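Omega transaminase (Pseudomonas sp., PDB 5LH9) probably catalyses the pyridoxal-5'-phosphate-dependent transfer of an amino group from an amine or beta-alanine donor to pyruvate or a related acceptor. Local coordinates at residues Ala226-Glu231 / Ile259-Asp264; Arg149-Arg154 / Glu215-Leu220; Gly123-Val128 / His158-Gly163. All coordinates share one frame; numbering follows the deposited sequence.

Contact 1: residues Ala226-Glu231 / Ile259-Asp264. With PLP (pyridoxal-5'-phosphate), chain H.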
# COMPACT_ATOMS: atom_id res chain seq x y z
N ALA D 226 -2.20 15.84 1.13
CA ALA D 226 -3.48 16.35 0.68
C ALA D 226 -4.20 17.14 1.77
O ALA D 226 -4.67 18.25 1.53
CB ALA D 226 -4.37 15.19 0.21
N ALA D 227 -4.27 16.58 2.97
CA ALA D 227 -5.16 17.15 3.98
C ALA D 227 -4.74 16.67 5.36
O ALA D 227 -4.06 15.65 5.52
CB ALA D 227 -6.61 16.76 3.71
N LEU D 228 -5.16 17.44 6.37
CA LEU D 228 -5.10 17.05 7.77
C LEU D 228 -6.52 17.05 8.32
O LEU D 228 -7.30 17.98 8.05
CB LEU D 228 -4.23 18.01 8.58
CG LEU D 228 -4.03 17.72 10.06
CD1 LEU D 228 -2.71 18.29 10.53
CD2 LEU D 228 -5.17 18.29 10.92
N ILE D 229 -6.87 16.01 9.08
CA ILE D 229 -8.21 15.86 9.65
C ILE D 229 -8.09 15.77 11.16
O ILE D 229 -7.22 15.07 11.69
CB ILE D 229 -8.94 14.63 9.08
CG1 ILE D 229 -10.36 14.54 9.66
CG2 ILE D 229 -8.16 13.35 9.38
CD1 ILE D 229 -11.27 13.53 8.96
N ALA D 230 -8.98 16.47 11.86
CA ALA D 230 -8.95 16.50 13.32
C ALA D 230 -10.33 16.88 13.85
O ALA D 230 -11.12 17.52 13.15
CB ALA D 230 -7.90 17.49 13.84
N GLU D 231 -10.61 16.44 15.09
CA GLU D 231 -11.82 16.81 15.81
C GLU D 231 -11.56 18.05 16.66
O GLU D 231 -10.55 18.10 17.37
CB GLU D 231 -12.28 15.67 16.71
CG GLU D 231 -12.51 14.35 15.99
CD GLU D 231 -12.36 13.16 16.91
OE1 GLU D 231 -13.33 12.84 17.64
OE2 GLU D 231 -11.26 12.57 16.92
N ILE D 259 -2.06 22.67 2.79
CA ILE D 259 -2.78 21.47 3.16
C ILE D 259 -4.22 21.82 3.53
O ILE D 259 -4.49 22.82 4.20
CB ILE D 259 -2.05 20.77 4.32
CG1 ILE D 259 -0.64 20.36 3.88
CG2 ILE D 259 -2.84 19.57 4.84
CD1 ILE D 259 0.31 20.11 5.02
N LEU D 260 -5.16 20.99 3.08
CA LEU D 260 -6.56 21.18 3.44
C LEU D 260 -6.80 20.78 4.88
O LEU D 260 -6.35 19.72 5.33
CB LEU D 260 -7.47 20.36 2.52
CG LEU D 260 -7.42 20.67 1.02
CD1 LEU D 260 -8.26 19.67 0.26
CD2 LEU D 260 -7.92 22.09 0.75
N LEU D 261 -7.55 21.60 5.61
CA LEU D 261 -7.90 21.32 6.99
C LEU D 261 -9.32 20.77 7.02
O LEU D 261 -10.28 21.48 6.69
CB LEU D 261 -7.79 22.58 7.85
CG LEU D 261 -8.25 22.43 9.31
CD1 LEU D 261 -7.55 21.26 10.02
CD2 LEU D 261 -8.00 23.73 10.05
N ILE D 262 -9.44 19.50 7.39
CA ILE D 262 -10.74 18.84 7.53
C ILE D 262 -11.10 18.83 9.01
O ILE D 262 -10.42 18.19 9.82
CB ILE D 262 -10.72 17.41 6.97
CG1 ILE D 262 -10.27 17.42 5.51
CG2 ILE D 262 -12.12 16.78 7.09
CD1 ILE D 262 -9.98 16.04 4.94
N ALA D 263 -12.17 19.53 9.36
CA ALA D 263 -12.69 19.51 10.72
C ALA D 263 -13.73 18.41 10.80
O ALA D 263 -14.79 18.48 10.17
CB ALA D 263 -13.29 20.87 11.09
N ASP D 264 -13.43 17.36 11.57
CA ASP D 264 -14.40 16.30 11.81
C ASP D 264 -15.35 16.79 12.89
O ASP D 264 -15.10 16.66 14.09
CB ASP D 264 -13.71 15.01 12.23
CG ASP D 264 -14.68 13.85 12.31
OD1 ASP D 264 -15.90 14.11 12.41
OD2 ASP D 264 -14.22 12.69 12.27
N1 PLP H . -16.10 10.83 13.37
C2 PLP H . -16.34 11.17 14.64
C2A PLP H . -15.52 12.31 15.33
C3 PLP H . -17.35 10.51 15.38
O3 PLP H . -17.58 10.89 16.70
C4 PLP H . -18.10 9.51 14.81
C4A PLP H . -19.25 8.83 15.74
C5 PLP H . -17.87 9.15 13.51
C6 PLP H . -16.86 9.80 12.78
C5A PLP H . -18.66 8.01 12.79
O4P PLP H . -20.03 8.31 12.64
P PLP H . -20.99 7.14 12.27
O1P PLP H . -20.97 6.17 13.40
O2P PLP H . -20.55 6.49 11.01
O3P PLP H . -22.40 7.70 12.07

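Contact 2: residues Arg149-Arg154 / Glu215-Leu220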
# COMPACT_ATOMS: atom_id res chain seq x y z
N ARG D 149 -1.17 12.25 0.64
CA ARG D 149 -1.05 11.76 2.00
C ARG D 149 -2.01 12.48 2.94
O ARG D 149 -2.46 13.60 2.68
CB ARG D 149 0.40 11.90 2.49
CG ARG D 149 1.36 10.96 1.78
CD ARG D 149 2.82 11.21 2.13
NE ARG D 149 3.66 10.12 1.63
CZ ARG D 149 4.94 10.22 1.31
NH1 ARG D 149 5.58 11.39 1.41
NH2 ARG D 149 5.59 9.15 0.87
N PHE D 150 -2.35 11.80 4.03
CA PHE D 150 -3.24 12.33 5.05
C PHE D 150 -2.53 12.36 6.39
O PHE D 150 -1.75 11.46 6.72
CB PHE D 150 -4.52 11.50 5.18
CG PHE D 150 -5.39 11.51 3.95
CD1 PHE D 150 -5.97 12.69 3.50
CD2 PHE D 150 -5.64 10.34 3.26
CE1 PHE D 150 -6.77 12.69 2.37
CE2 PHE D 150 -6.44 10.34 2.14
CZ PHE D 150 -7.01 11.52 1.70
N LEU D 151 -2.79 13.42 7.15
CA LEU D 151 -2.31 13.57 8.51
C LEU D 151 -3.50 13.58 9.46
O LEU D 151 -4.58 14.05 9.12
CB LEU D 151 -1.50 14.87 8.67
CG LEU D 151 -0.40 15.11 7.63
CD1 LEU D 151 0.22 16.49 7.83
CD2 LEU D 151 0.65 14.01 7.69
N SER D 152 -3.28 13.04 10.65
CA SER D 152 -4.32 13.00 11.67
C SER D 152 -3.64 12.85 13.03
O SER D 152 -2.41 12.77 13.11
CB SER D 152 -5.32 11.87 11.41
OG SER D 152 -4.68 10.60 11.43
N LEU D 153 -4.44 12.82 14.08
CA LEU D 153 -3.95 12.85 15.45
C LEU D 153 -4.15 11.51 16.15
O LEU D 153 -5.15 10.82 15.95
CB LEU D 153 -4.68 13.91 16.27
CG LEU D 153 -4.69 15.34 15.73
CD1 LEU D 153 -5.37 16.26 16.73
CD2 LEU D 153 -3.29 15.82 15.41
N ARG D 154 -3.19 11.16 17.00
CA ARG D 154 -3.39 10.08 17.95
C ARG D 154 -4.67 10.31 18.73
O ARG D 154 -5.05 11.45 19.03
CB ARG D 154 -2.21 9.98 18.92
CG ARG D 154 -0.95 9.42 18.29
CD ARG D 154 -1.09 7.94 18.00
NE ARG D 154 -1.33 7.16 19.21
CZ ARG D 154 -0.37 6.71 20.02
NH1 ARG D 154 0.91 6.96 19.76
NH2 ARG D 154 -0.69 6.01 21.10
N GLU D 215 7.87 19.20 11.57
CA GLU D 215 8.92 18.25 11.24
C GLU D 215 8.38 17.11 10.39
O GLU D 215 9.04 16.66 9.45
CB GLU D 215 9.54 17.69 12.53
CG GLU D 215 10.39 18.67 13.30
CD GLU D 215 11.72 18.95 12.63
OE1 GLU D 215 12.22 18.06 11.91
OE2 GLU D 215 12.27 20.05 12.83
N GLN D 216 7.17 16.65 10.70
CA GLN D 216 6.57 15.58 9.91
C GLN D 216 6.32 16.03 8.48
O GLN D 216 6.55 15.28 7.52
CB GLN D 216 5.27 15.12 10.57
CG GLN D 216 4.57 13.99 9.86
CD GLN D 216 5.37 12.69 9.90
OE1 GLN D 216 5.78 12.18 8.85
NE2 GLN D 216 5.63 12.19 11.10
N ILE D 217 5.83 17.27 8.31
CA ILE D 217 5.59 17.81 6.97
C ILE D 217 6.90 17.92 6.20
O ILE D 217 6.99 17.51 5.04
CB ILE D 217 4.88 19.17 7.09
CG1 ILE D 217 3.44 18.96 7.58
CG2 ILE D 217 4.88 19.92 5.75
CD1 ILE D 217 2.78 20.20 8.10
N ALA D 218 7.94 18.47 6.85
CA ALA D 218 9.23 18.60 6.19
C ALA D 218 9.77 17.24 5.74
O ALA D 218 10.38 17.13 4.67
CB ALA D 218 10.23 19.28 7.13
N LEU D 219 9.54 16.20 6.54
CA LEU D 219 10.04 14.87 6.21
C LEU D 219 9.31 14.28 5.01
O LEU D 219 9.93 13.65 4.14
CB LEU D 219 9.91 13.95 7.43
CG LEU D 219 10.07 12.45 7.21
CD1 LEU D 219 11.48 12.14 6.78
CD2 LEU D 219 9.71 11.68 8.48
N LEU D 220 7.99 14.47 4.94
CA LEU D 220 7.19 13.90 3.87
C LEU D 220 7.22 14.76 2.61
O LEU D 220 7.07 14.24 1.50
CB LEU D 220 5.74 13.73 4.32
CG LEU D 220 5.44 12.86 5.55
CD1 LEU D 220 3.97 12.99 5.96
CD2 LEU D 220 5.79 11.41 5.28
O HOH W 1 8.02 11.71 0.43

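Contact 3: residues Gly123-Val128 / His158-Gly163. With PLP (pyridoxal-5'-phosphate), chain H.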
# COMPACT_ATOMS: atom_id res chain seq x y z
N GLY D 123 -24.13 9.18 7.42
CA GLY D 123 -23.52 9.07 8.73
C GLY D 123 -22.16 9.75 8.76
O GLY D 123 -21.73 10.37 7.79
N GLY D 124 -21.51 9.63 9.93
CA GLY D 124 -20.22 10.28 10.12
C GLY D 124 -19.08 9.60 9.38
O GLY D 124 -18.19 10.26 8.84
N SER D 125 -19.07 8.26 9.37
CA SER D 125 -18.06 7.55 8.60
C SER D 125 -18.16 7.92 7.12
O SER D 125 -17.14 8.18 6.47
CB SER D 125 -18.22 6.05 8.80
OG SER D 125 -18.04 5.69 10.17
N ASP D 126 -19.38 7.99 6.59
CA ASP D 126 -19.58 8.47 5.23
C ASP D 126 -18.99 9.87 5.06
O ASP D 126 -18.29 10.14 4.08
CB ASP D 126 -21.07 8.52 4.89
CG ASP D 126 -21.75 7.16 4.97
OD1 ASP D 126 -21.11 6.16 5.36
OD2 ASP D 126 -22.96 7.11 4.65
N ALA D 127 -19.31 10.77 5.99
CA ALA D 127 -18.91 12.17 5.84
C ALA D 127 -17.39 12.29 5.83
O ALA D 127 -16.83 13.10 5.07
CB ALA D 127 -19.51 13.00 6.96
N VAL D 128 -16.71 11.51 6.67
CA VAL D 128 -15.25 11.48 6.67
C VAL D 128 -14.74 10.89 5.37
O VAL D 128 -13.89 11.49 4.69
CB VAL D 128 -14.75 10.67 7.89
CG1 VAL D 128 -13.26 10.33 7.76
CG2 VAL D 128 -15.01 11.44 9.18
N HIS D 158 -12.56 8.72 13.46
CA HIS D 158 -13.15 9.26 12.25
C HIS D 158 -14.01 8.23 11.52
O HIS D 158 -14.08 8.23 10.29
CB HIS D 158 -12.05 9.79 11.32
CG HIS D 158 -11.15 10.78 11.97
ND1 HIS D 158 -11.59 12.01 12.41
CD2 HIS D 158 -9.82 10.74 12.25
CE1 HIS D 158 -10.59 12.68 12.94
NE2 HIS D 158 -9.50 11.94 12.85
N GLY D 159 -14.67 7.36 12.27
CA GLY D 159 -15.53 6.36 11.65
C GLY D 159 -14.77 5.09 11.35
O GLY D 159 -13.61 4.91 11.72
N VAL D 160 -15.45 4.19 10.64
CA VAL D 160 -14.96 2.83 10.52
C VAL D 160 -14.95 2.35 9.07
O VAL D 160 -14.70 1.17 8.80
CB VAL D 160 -15.81 1.88 11.39
CG1 VAL D 160 -15.65 2.24 12.85
CG2 VAL D 160 -17.28 1.94 10.98
N HIS D 161 -15.20 3.25 8.12
CA HIS D 161 -14.87 2.90 6.74
C HIS D 161 -13.35 2.79 6.64
O HIS D 161 -12.61 3.20 7.54
CB HIS D 161 -15.42 3.93 5.75
CG HIS D 161 -16.92 4.06 5.79
ND1 HIS D 161 -17.75 3.02 6.12
CD2 HIS D 161 -17.72 5.12 5.54
CE1 HIS D 161 -19.00 3.43 6.07
NE2 HIS D 161 -19.02 4.70 5.73
N MET D 162 -12.87 2.19 5.56
CA MET D 162 -11.45 1.89 5.49
C MET D 162 -10.62 3.17 5.46
O MET D 162 -9.55 3.24 6.06
CB MET D 162 -11.15 1.01 4.28
CG MET D 162 -11.45 -0.45 4.56
SD MET D 162 -10.99 -1.55 3.21
CE MET D 162 -11.15 -3.16 4.00
N GLY D 163 -11.13 4.21 4.80
CA GLY D 163 -10.44 5.49 4.85
C GLY D 163 -10.44 6.08 6.25
O GLY D 163 -9.39 6.38 6.81
N1 PLP H . -16.10 10.83 13.37
C2 PLP H . -16.34 11.17 14.64
C2A PLP H . -15.52 12.31 15.33
C3 PLP H . -17.35 10.51 15.38
O3 PLP H . -17.58 10.89 16.70
C4 PLP H . -18.10 9.51 14.81
C4A PLP H . -19.25 8.83 15.74
C5 PLP H . -17.87 9.15 13.51
C6 PLP H . -16.86 9.80 12.78
C5A PLP H . -18.66 8.01 12.79
O4P PLP H . -20.03 8.31 12.64
P PLP H . -20.99 7.14 12.27
O1P PLP H . -20.97 6.17 13.40
O2P PLP H . -20.55 6.49 11.01
O3P PLP H . -22.40 7.70 12.07
O HOH W 2 -14.95 6.54 7.97

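Contact 1: residues Ala226-Glu231 / Ile259-Asp264
Leu-228 O receives the shortest bond of this strand pair, from Ile-262 N at 2.7 Å and 174°, while the CA-H of Leu-261 and its CD1 methyl close in on the same oxygen. The two strands run parallel in the beta-alpha-beta unit 225-230, 246-257, 260-264 of the large domain of a class-III aminotransferase. Its ladder goes on through Ala-230 N to Ile-262 O (3.0 Å) and Asp-264 N to Ala-230 O (2.8 Å). Ala-227, Ile-229, Leu-260 and Ile-262 share the sheet face covered by helix 124-141; there Ile-262 CD1 sits 3.7 Å from Ala-227 CB, and the two isoleucines cross obliquely. On the face under helix 246-257, Leu-228 and Leu-261 lie side by side with their methyls CD2 and CD1 in touch. At the last rung, Asp-264 holds CG anti to its own N (chi1 -173°), which carries the carboxylate off the strand end to the cofactor, as in related PLP enzymes. Its OD2 lies 2.9 Å from PLP N1 and accepts a hydrogen bond from His-158 ND1; OD1 takes Val-266 N. Were Asp-264 an alanine, N1 and His-158 would probably lose the acid they share and the pyridine ring its anchor at this end. Glu-231, gripped by the backbone N atoms of Tyr-157 and Gly-235, sets OE1 3.2 Å from PLP C2A.

Contact 2: residues Arg149-Arg154 / Glu215-Leu220
Arg-149 holds its chain extended from CG to NE, long enough for NH1 to arrive beside Leu-220, while Leu-151, with CG anti to its carbonyl carbon (chi1 -50°), points both methyls at the helix. This is the helix-on-sheet layer of the alpha/beta large domain: the last turn of helix 202-220 lies against strand 149-153, running nearly antiparallel to it at 163°, with the short axes 11.2 Å apart. At that spacing the backbones stay well separated and side chains fill the interval. Leu-151 does most of the apolar work. Its CD2 slides past Leu-220 in the opposite direction and meets CD1 of that leucine at 3.9 Å; its CD1 reaches Ile-217 CG1 at 4.1 Å, the two side chains crossing at about a right angle. Ile-217 and Leu-220, three residues apart in the helix, thus bracket the leucine. His-185 of the next strand touches Arg-149, Leu-151 and Leu-220.

At the helix end the contact turns polar. The guanidinium of Arg-149 has Leu-220 CD2 over one face and presents its edge to Leu-220 O, which lies in its plane 3.2 Å from NH1 but at too poor an angle to count as a hydrogen bond. Leu-220 O also takes the hydroxyl of Thr-224, so this C-terminal carbonyl has partners beyond the helix; a positive group here would probably suit the negative end of the helix dipole. A neighbouring subunit, the third, packs Gln-179 on Arg-149. One water bridges the pair, accepting from Arg-149 NH1 at 2.6 Å and donating to Leu-220 O at 2.9 Å.

Contact 3: residues Gly123-Val128 / His158-Gly163
Gly-159 sits at a positive phi (90°), with its CA only 3.0 Å from Ser-125 OG; any side chain here would strike that hydroxyl and also its own preceding carbonyl. The contact builds the phosphate end of the PLP site, at the N-terminus of helix 124-141, with Gly-123 at the N-cap position. Ser-125 OG works both ways, donating to PLP O2P at 2.8 Å and accepting Val-160 N at 3.0 Å, so the phosphate and the 158-163 loop are tied through one hydroxyl. Gly-124 N and Ser-125 N give the phosphate two more bonds from the first helical turn, and Thr-330 of the second subunit also binds the cofactor. The CB of Ser-125 lies over a face of the His-161 ring as a CH-pi contact, 3.5 Å from its centroid. In the plane of that ring, NE2 donates to Asp-126 OD1 at 2.6 Å and 176°; carboxylate and imidazole are nearly coplanar, which should fix the ring's rotation. His-161 of the second subunit stacks on this ring, placing the pair at the dimer interface. Between the two backbones, a water donates to both Ser-125 O and His-158 O, and Val-128 CG1 rests 3.4 Å from that same His-158 O.

Overall arrangement
From the N terminus, the chain first lays down the helix start 123-128, then strand 149-153, and returns at 158-163 to close contact 3. That closure comes while contact 2 is still open, so the two loops cross: strand 149-153 lies inside the loop of contact 3, and its partner 215-220 arrives only some sixty residues later. Contact 1 follows in series, opening at 226 shortly after helix 202-220 and closing at 259-264 through helix 246-257. Strands 149-153 and 225-230 are neighbours in one sheet, joining contacts 2 and 1 through backbone bonds, whereas Asp-264 and His-158 join contacts 1 and 3, which meet the same cofactor, contact 1 at its ring nitrogen and methyl, contact 3 chiefly at its phosphate.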